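PDB 3K32: uncharacterized protein MJ0690, which is of unknown function but is probably a nucleotide-binding protein and a predicted subunit of a tRNA methyltransferase. Local coordinates for residues K72-I77 against K178-S183; S121-L126 against I132-P137. All blocks are in the same frame, centred on the assembly; numbering follows the deposited sequence.

Interaction 1: residues K72-I77 against K178-S183; sequences KAADMI and KERGES
Ala74 and Arg180 lie closest in the backbone, their CA atoms 9.1 Å apart, where the side of helix 68-80 faces the C-terminal end of helix 169-180. That end closes in a Schellman motif: Gly181 takes a positive phi, at which a CB would be pressed against the carbonyl O of Arg180, and Gly181 N returns to Lys178 O at 2.7 Å. Arg180 crosses the gap between the helices extended from CG to NE. Its two terminal nitrogens grip one oxygen end-on: Arg180 NH2 meets Asp75 OD1 on the syn side, tilted out of the carboxylate plane, at 2.6 Å, and Arg180 NH1 meets the same OD1 on the anti side, less tilted, at 2.7 Å. Sharing one acceptor bends both bonds, to 133° at NH1 and much the same at NH2; the two planes are 20° apart. Asp75 CB points away from Arg180, but chi1 of -57°, with CG beside the backbone N, brings the carboxylate back. NH2 also forms a salt bridge with Glu71, and a leucine in place of Arg180 would probably leave both acidic groups without this positive mate. Small Ala74 lets the guanidinium lie close: Ala74 CB sits over one face, 3.4 Å from Arg180 NH1.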
ATOM      1  N   LYS B  72      -8.278  -3.435  29.040  1.00 24.54           N
ATOM      2  CA  LYS B  72      -7.802  -4.756  28.655  1.00 30.65           C
ATOM      3  C   LYS B  72      -6.425  -4.685  27.967  1.00 38.42           C
ATOM      4  O   LYS B  72      -5.572  -5.565  28.164  1.00 39.56           O
ATOM      5  CB  LYS B  72      -8.832  -5.462  27.772  1.00 28.11           C
ATOM      6  CG  LYS B  72      -8.338  -6.765  27.229  1.00 44.99           C
ATOM      7  CD  LYS B  72      -9.461  -7.599  26.670  1.00 62.38           C
ATOM      8  CE  LYS B  72      -8.986  -9.028  26.429  1.00 79.09           C
ATOM      9  NZ  LYS B  72      -8.370  -9.639  27.648  1.00 86.61           N
ATOM     10  N   ALA B  73      -6.202  -3.637  27.174  1.00 28.69           N
ATOM     11  CA  ALA B  73      -4.892  -3.440  26.562  1.00 22.87           C
ATOM     12  C   ALA B  73      -3.867  -3.296  27.661  1.00 27.29           C
ATOM     13  O   ALA B  73      -2.740  -3.774  27.536  1.00 32.93           O
ATOM     14  CB  ALA B  73      -4.877  -2.220  25.667  1.00 19.91           C
ATOM     15  N   ALA B  74      -4.262  -2.616  28.734  1.00 33.02           N
ATOM     16  CA  ALA B  74      -3.400  -2.468  29.899  1.00 37.33           C
ATOM     17  C   ALA B  74      -3.091  -3.851  30.498  1.00 32.41           C
ATOM     18  O   ALA B  74      -1.929  -4.188  30.732  1.00 28.04           O
ATOM     19  CB  ALA B  74      -4.039  -1.557  30.928  1.00 39.38           C
ATOM     20  N   ASP B  75      -4.122  -4.667  30.697  1.00 34.90           N
ATOM     21  CA  ASP B  75      -3.910  -6.003  31.247  1.00 35.22           C
ATOM     22  C   ASP B  75      -2.924  -6.743  30.365  1.00 42.27           C
ATOM     23  O   ASP B  75      -1.967  -7.326  30.854  1.00 54.56           O
ATOM     24  CB  ASP B  75      -5.221  -6.790  31.373  1.00 25.48           C
ATOM     25  CG  ASP B  75      -6.261  -6.078  32.232  1.00 39.08           C
ATOM     26  OD1 ASP B  75      -5.881  -5.268  33.104  1.00 43.49           O
ATOM     27  OD2 ASP B  75      -7.471  -6.341  32.053  1.00 41.71           O
HETATM   28  N   MSE B  76      -3.146  -6.690  29.056  1.00 45.10           N
HETATM   29  CA  MSE B  76      -2.289  -7.397  28.106  1.00 38.99           C
HETATM   30  C   MSE B  76      -0.835  -6.911  28.086  1.00 48.89           C
HETATM   31  O   MSE B  76       0.098  -7.713  27.984  1.00 54.90           O
HETATM   32  CB  MSE B  76      -2.894  -7.312  26.718  1.00 29.12           C
HETATM   33  CG  MSE B  76      -4.275  -7.909  26.645  1.00 29.19           C
HETATM   34 SE   MSE B  76      -5.069  -7.665  24.872  0.60 27.34          SE
HETATM   35  CE  MSE B  76      -3.730  -8.633  23.882  1.00 12.59           C
ATOM     36  N   ILE B  77      -0.643  -5.600  28.165  1.00 47.45           N
ATOM     37  CA  ILE B  77       0.697  -5.047  28.309  1.00 40.72           C
ATOM     38  C   ILE B  77       1.357  -5.626  29.558  1.00 36.33           C
ATOM     39  O   ILE B  77       2.481  -6.102  29.506  1.00 30.11           O
ATOM     40  CB  ILE B  77       0.665  -3.517  28.436  1.00 40.43           C
ATOM     41  CG1 ILE B  77       0.223  -2.885  27.122  1.00 44.45           C
ATOM     42  CG2 ILE B  77       2.028  -2.990  28.787  1.00 30.33           C
ATOM     43  CD1 ILE B  77       1.156  -3.173  25.994  1.00 43.78           C
ATOM     44  N   LYS B 178       0.053   3.963  34.499  1.00 33.58           N
ATOM     45  CA  LYS B 178       0.461   4.817  35.597  1.00 49.79           C
ATOM     46  C   LYS B 178      -0.511   4.680  36.771  1.00 52.81           C
ATOM     47  O   LYS B 178      -0.119   4.226  37.844  1.00 54.62           O
ATOM     48  CB  LYS B 178       0.587   6.274  35.145  1.00 57.73           C
ATOM     49  CG  LYS B 178       1.895   6.565  34.418  1.00 70.29           C
ATOM     50  CD  LYS B 178       2.140   8.067  34.256  1.00 79.60           C
ATOM     51  CE  LYS B 178       1.791   8.555  32.852  1.00 83.47           C
ATOM     52  NZ  LYS B 178       2.848   8.215  31.855  1.00 81.73           N
ATOM     53  N   GLU B 179      -1.774   5.048  36.561  1.00 45.09           N
ATOM     54  CA  GLU B 179      -2.771   4.950  37.617  1.00 53.22           C
ATOM     55  C   GLU B 179      -2.598   3.644  38.359  1.00 61.46           C
ATOM     56  O   GLU B 179      -2.794   3.571  39.575  1.00 66.41           O
ATOM     57  CB  GLU B 179      -4.188   4.981  37.045  1.00 54.63           C
ATOM     58  CG  GLU B 179      -4.681   6.337  36.612  1.00 59.15           C
ATOM     59  CD  GLU B 179      -6.036   6.258  35.932  1.00 61.88           C
ATOM     60  OE1 GLU B 179      -6.646   5.168  35.945  1.00 64.62           O
ATOM     61  OE2 GLU B 179      -6.492   7.285  35.386  1.00 60.40           O
ATOM     62  N   ARG B 180      -2.232   2.612  37.610  1.00 57.68           N
ATOM     63  CA  ARG B 180      -2.274   1.255  38.126  1.00 62.39           C
ATOM     64  C   ARG B 180      -1.140   0.969  39.087  1.00 69.51           C
ATOM     65  O   ARG B 180      -1.178  -0.009  39.836  1.00 72.85           O
ATOM     66  CB  ARG B 180      -2.292   0.246  36.979  1.00 58.42           C
ATOM     67  CG  ARG B 180      -3.696  -0.041  36.453  1.00 56.28           C
ATOM     68  CD  ARG B 180      -3.654  -1.033  35.319  1.00 54.44           C
ATOM     69  NE  ARG B 180      -4.981  -1.409  34.852  1.00 43.79           N
ATOM     70  CZ  ARG B 180      -5.226  -2.501  34.138  1.00 39.20           C
ATOM     71  NH1 ARG B 180      -4.223  -3.315  33.829  1.00 48.78           N
ATOM     72  NH2 ARG B 180      -6.463  -2.788  33.738  1.00 19.60           N
ATOM     73  N   GLY B 181      -0.142   1.841  39.078  1.00 65.84           N
ATOM     74  CA  GLY B 181       1.026   1.638  39.902  1.00 65.87           C
ATOM     75  C   GLY B 181       2.073   0.862  39.139  1.00 62.37           C
ATOM     76  O   GLY B 181       2.937   0.207  39.722  1.00 74.10           O
ATOM     77  N   GLU B 182       1.984   0.924  37.818  1.00 51.18           N
ATOM     78  CA  GLU B 182       3.002   0.336  36.963  1.00 51.49           C
ATOM     79  C   GLU B 182       4.046   1.373  36.616  1.00 48.50           C
ATOM     80  O   GLU B 182       3.940   2.526  37.020  1.00 51.62           O
ATOM     81  CB  GLU B 182       2.370  -0.186  35.683  1.00 56.18           C
ATOM     82  CG  GLU B 182       1.617  -1.463  35.886  1.00 63.04           C
ATOM     83  CD  GLU B 182       2.536  -2.586  36.283  1.00 64.23           C
ATOM     84  OE1 GLU B 182       3.762  -2.430  36.075  1.00 62.13           O
ATOM     85  OE2 GLU B 182       2.036  -3.612  36.800  1.00 63.42           O
ATOM     86  N   SER B 183       5.057   0.965  35.863  1.00 49.02           N
ATOM     87  CA  SER B 183       6.029   1.921  35.356  1.00 57.55           C
ATOM     88  C   SER B 183       6.033   1.885  33.839  1.00 68.83           C
ATOM     89  O   SER B 183       6.415   0.888  33.232  1.00 70.53           O
ATOM     90  CB  SER B 183       7.409   1.646  35.938  1.00 59.10           C
ATOM     91  OG  SER B 183       7.357   1.766  37.351  1.00 63.03           O
TER

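Interaction 2: residues S121-L126 against I132-P137; sequences SEIQSL and IQYITP
Leu126 N donates to Glu122 O at 3.0 Å, a helical bond in the turn that carries Leu126 against Ile132; across the contact itself no hydrogen bond forms. The meeting is apolar and buried, joining helix 120-130 to the strand that follows it in a beta-alpha-beta unit. Leu126 CB does not aim straight at the strand, but with CG anti to the backbone N (chi1 -164°) the branch end swings over, and CD1 meets Ile132 CG2 at 3.9 Å. One turn earlier, Ile123 points toward Tyr134 and lies across it nearly at a right angle. Its CG1 comes obliquely to ring atom CD2 of Tyr134 at 3.7 Å, while Ile123 CD1 reaches the ring edge in plane, 3.8 Å from Tyr134 CE2. Branched aliphatic groups suit this place because they pack beside a flat ring without asking for polar partners. Arg111 of the second subunit also packs on Ile123. The ring's OH is hydrogen-bonded to Asp107; separately, the backbone N of Tyr134 is hydrogen-bonded to the Glu127 side chain of helix 120-130. His91 and Leu95 of helix 84-98 also touch Tyr134, and strand 133-135 pairs with strand 104-106 through backbone bonds from Gln133 and Ile135 to Leu105.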
ATOM      1  N   SER B 121      -6.424 -12.568   5.559  1.00 32.31           N
ATOM      2  CA  SER B 121      -7.610 -13.312   5.928  1.00 36.13           C
ATOM      3  C   SER B 121      -8.475 -12.501   6.908  1.00 33.03           C
ATOM      4  O   SER B 121      -9.694 -12.531   6.842  1.00 35.42           O
ATOM      5  CB  SER B 121      -7.235 -14.695   6.480  1.00 27.13           C
ATOM      6  OG  SER B 121      -7.530 -14.780   7.849  1.00 30.41           O
ATOM      7  N   GLU B 122      -7.851 -11.757   7.805  1.00 38.68           N
ATOM      8  CA  GLU B 122      -8.634 -10.909   8.689  1.00 38.87           C
ATOM      9  C   GLU B 122      -9.315  -9.828   7.883  1.00 34.43           C
ATOM     10  O   GLU B 122     -10.466  -9.481   8.153  1.00 28.19           O
ATOM     11  CB  GLU B 122      -7.773 -10.289   9.782  1.00 32.67           C
ATOM     12  CG  GLU B 122      -7.290 -11.304  10.771  1.00 40.80           C
ATOM     13  CD  GLU B 122      -6.259 -10.738  11.724  1.00 51.97           C
ATOM     14  OE1 GLU B 122      -5.366  -9.973  11.277  1.00 55.30           O
ATOM     15  OE2 GLU B 122      -6.349 -11.073  12.922  1.00 44.01           O
ATOM     16  N   ILE B 123      -8.600  -9.295   6.894  1.00 29.24           N
ATOM     17  CA  ILE B 123      -9.183  -8.272   6.037  1.00 30.16           C
ATOM     18  C   ILE B 123     -10.373  -8.784   5.244  1.00 33.26           C
ATOM     19  O   ILE B 123     -11.400  -8.119   5.181  1.00 44.21           O
ATOM     20  CB  ILE B 123      -8.156  -7.637   5.088  1.00 29.53           C
ATOM     21  CG1 ILE B 123      -7.251  -6.699   5.874  1.00 27.96           C
ATOM     22  CG2 ILE B 123      -8.865  -6.854   3.963  1.00 19.69           C
ATOM     23  CD1 ILE B 123      -6.078  -6.211   5.112  1.00 29.94           C
ATOM     24  N   GLN B 124     -10.252  -9.962   4.646  1.00 31.72           N
ATOM     25  CA  GLN B 124     -11.326 -10.439   3.788  1.00 35.06           C
ATOM     26  C   GLN B 124     -12.564 -10.661   4.615  1.00 35.09           C
ATOM     27  O   GLN B 124     -13.669 -10.364   4.174  1.00 34.28           O
ATOM     28  CB  GLN B 124     -10.933 -11.706   3.030  1.00 36.64           C
ATOM     29  CG  GLN B 124      -9.950 -11.457   1.896  1.00 47.65           C
ATOM     30  CD  GLN B 124     -10.469 -10.452   0.857  1.00 65.66           C
ATOM     31  OE1 GLN B 124      -9.720 -10.007  -0.018  1.00 62.64           O
ATOM     32  NE2 GLN B 124     -11.754 -10.101   0.948  1.00 76.34           N
ATOM     33  N   SER B 125     -12.354 -11.159   5.831  1.00 35.23           N
ATOM     34  CA  SER B 125     -13.432 -11.421   6.773  1.00 31.17           C
ATOM     35  C   SER B 125     -14.135 -10.122   7.144  1.00 34.34           C
ATOM     36  O   SER B 125     -15.360 -10.024   7.062  1.00 37.58           O
ATOM     37  CB  SER B 125     -12.889 -12.096   8.037  1.00 32.52           C
ATOM     38  OG  SER B 125     -13.920 -12.353   8.977  1.00 36.76           O
ATOM     39  N   LEU B 126     -13.343  -9.134   7.552  1.00 24.18           N
ATOM     40  CA  LEU B 126     -13.845  -7.820   7.928  1.00 26.13           C
ATOM     41  C   LEU B 126     -14.688  -7.188   6.818  1.00 27.43           C
ATOM     42  O   LEU B 126     -15.771  -6.661   7.069  1.00 33.45           O
ATOM     43  CB  LEU B 126     -12.667  -6.908   8.297  1.00 28.74           C
ATOM     44  CG  LEU B 126     -12.923  -5.611   9.064  1.00 38.34           C
ATOM     45  CD1 LEU B 126     -13.348  -4.514   8.124  1.00 49.01           C
ATOM     46  CD2 LEU B 126     -13.965  -5.819  10.159  1.00 40.75           C
ATOM     47  N   ILE B 132     -17.913  -3.824   3.793  1.00 33.53           N
ATOM     48  CA  ILE B 132     -17.160  -2.601   3.932  1.00 29.66           C
ATOM     49  C   ILE B 132     -15.880  -2.633   3.094  1.00 25.58           C
ATOM     50  O   ILE B 132     -15.398  -3.713   2.707  1.00 26.44           O
ATOM     51  CB  ILE B 132     -16.862  -2.387   5.430  1.00 29.31           C
ATOM     52  CG1 ILE B 132     -17.690  -1.231   5.971  1.00 36.12           C
ATOM     53  CG2 ILE B 132     -15.385  -2.230   5.708  1.00 13.30           C
ATOM     54  CD1 ILE B 132     -17.182  -0.774   7.287  1.00 51.49           C
ATOM     55  N   GLN B 133     -15.368  -1.449   2.777  1.00 15.70           N
ATOM     56  CA  GLN B 133     -14.071  -1.323   2.120  1.00 25.70           C
ATOM     57  C   GLN B 133     -13.068  -0.863   3.151  1.00 24.14           C
ATOM     58  O   GLN B 133     -13.291   0.131   3.835  1.00 31.29           O
ATOM     59  CB  GLN B 133     -14.105  -0.316   0.969  1.00 17.23           C
ATOM     60  CG  GLN B 133     -14.614  -0.862  -0.349  1.00 25.01           C
ATOM     61  CD  GLN B 133     -14.569   0.183  -1.449  1.00 31.70           C
ATOM     62  OE1 GLN B 133     -15.589   0.744  -1.829  1.00 39.53           O
ATOM     63  NE2 GLN B 133     -13.380   0.458  -1.953  1.00 27.10           N
ATOM     64  N   TYR B 134     -11.974  -1.605   3.256  1.00 18.50           N
ATOM     65  CA  TYR B 134     -10.836  -1.271   4.106  1.00 17.30           C
ATOM     66  C   TYR B 134      -9.618  -0.922   3.221  1.00 27.09           C
ATOM     67  O   TYR B 134      -9.200  -1.723   2.375  1.00 15.03           O
ATOM     68  CB  TYR B 134     -10.523  -2.474   4.991  1.00 14.87           C
ATOM     69  CG  TYR B 134      -9.373  -2.280   5.962  1.00 23.35           C
ATOM     70  CD1 TYR B 134      -9.390  -1.250   6.905  1.00 16.43           C
ATOM     71  CD2 TYR B 134      -8.293  -3.154   5.969  1.00 25.87           C
ATOM     72  CE1 TYR B 134      -8.353  -1.093   7.801  1.00 13.34           C
ATOM     73  CE2 TYR B 134      -7.241  -2.992   6.870  1.00 24.53           C
ATOM     74  CZ  TYR B 134      -7.286  -1.968   7.779  1.00 18.94           C
ATOM     75  OH  TYR B 134      -6.249  -1.806   8.646  1.00 24.78           O
ATOM     76  N   ILE B 135      -9.064   0.273   3.413  1.00 31.66           N
ATOM     77  CA  ILE B 135      -7.996   0.792   2.557  1.00 24.56           C
ATOM     78  C   ILE B 135      -6.745   1.175   3.330  1.00 20.91           C
ATOM     79  O   ILE B 135      -6.811   1.969   4.249  1.00 33.87           O
ATOM     80  CB  ILE B 135      -8.444   2.040   1.796  1.00 24.66           C
ATOM     81  CG1 ILE B 135      -9.666   1.720   0.923  1.00 23.74           C
ATOM     82  CG2 ILE B 135      -7.252   2.609   0.996  1.00  8.09           C
ATOM     83  CD1 ILE B 135     -10.354   2.934   0.352  1.00  9.00           C
ATOM     84  N   THR B 136      -5.600   0.619   2.948  1.00 19.34           N
ATOM     85  CA  THR B 136      -4.350   0.929   3.638  1.00 20.76           C
ATOM     86  C   THR B 136      -3.303   1.479   2.667  1.00 19.38           C
ATOM     87  O   THR B 136      -2.435   0.767   2.145  1.00 19.84           O
ATOM     88  CB  THR B 136      -3.833  -0.278   4.424  1.00 22.42           C
ATOM     89  OG1 THR B 136      -3.577  -1.347   3.515  1.00 28.16           O
ATOM     90  CG2 THR B 136      -4.904  -0.725   5.453  1.00  9.15           C
ATOM     91  N   PRO B 137      -3.396   2.777   2.426  1.00 17.69           N
ATOM     92  CA  PRO B 137      -2.595   3.470   1.429  1.00 15.43           C
ATOM     93  C   PRO B 137      -1.098   3.177   1.600  1.00 23.92           C
ATOM     94  O   PRO B 137      -0.390   3.038   0.612  1.00 20.59           O
ATOM     95  CB  PRO B 137      -2.913   4.930   1.709  1.00 13.68           C
ATOM     96  CG  PRO B 137      -4.225   4.918   2.337  1.00 18.46           C
ATOM     97  CD  PRO B 137      -4.275   3.691   3.165  1.00 17.02           C
TER

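Interactions 1 and 2 lie far apart, their centres 30 Å from each other and their nearest atoms about 12 Å. Helix 84-98 touches both: Tyr89 and Val90 pack on segment 72-77, whereas His91 and Leu95 pack on Tyr134 of interaction 2. Helix 68-80 follows strand 59-64, one outer strand of the parallel sheet, and interaction 2 involves the other, 133-135. The strand order 3-2-1-4-5 fits a Rossmann-like HUP fold, in which the SGGKDS sequence after the central strand 8-12 would probably form a PP-loop nucleotide site. Interaction 1 is a charged contact untouched by the partner chain, whereas interaction 2 is a buried apolar contact beside the second subunit.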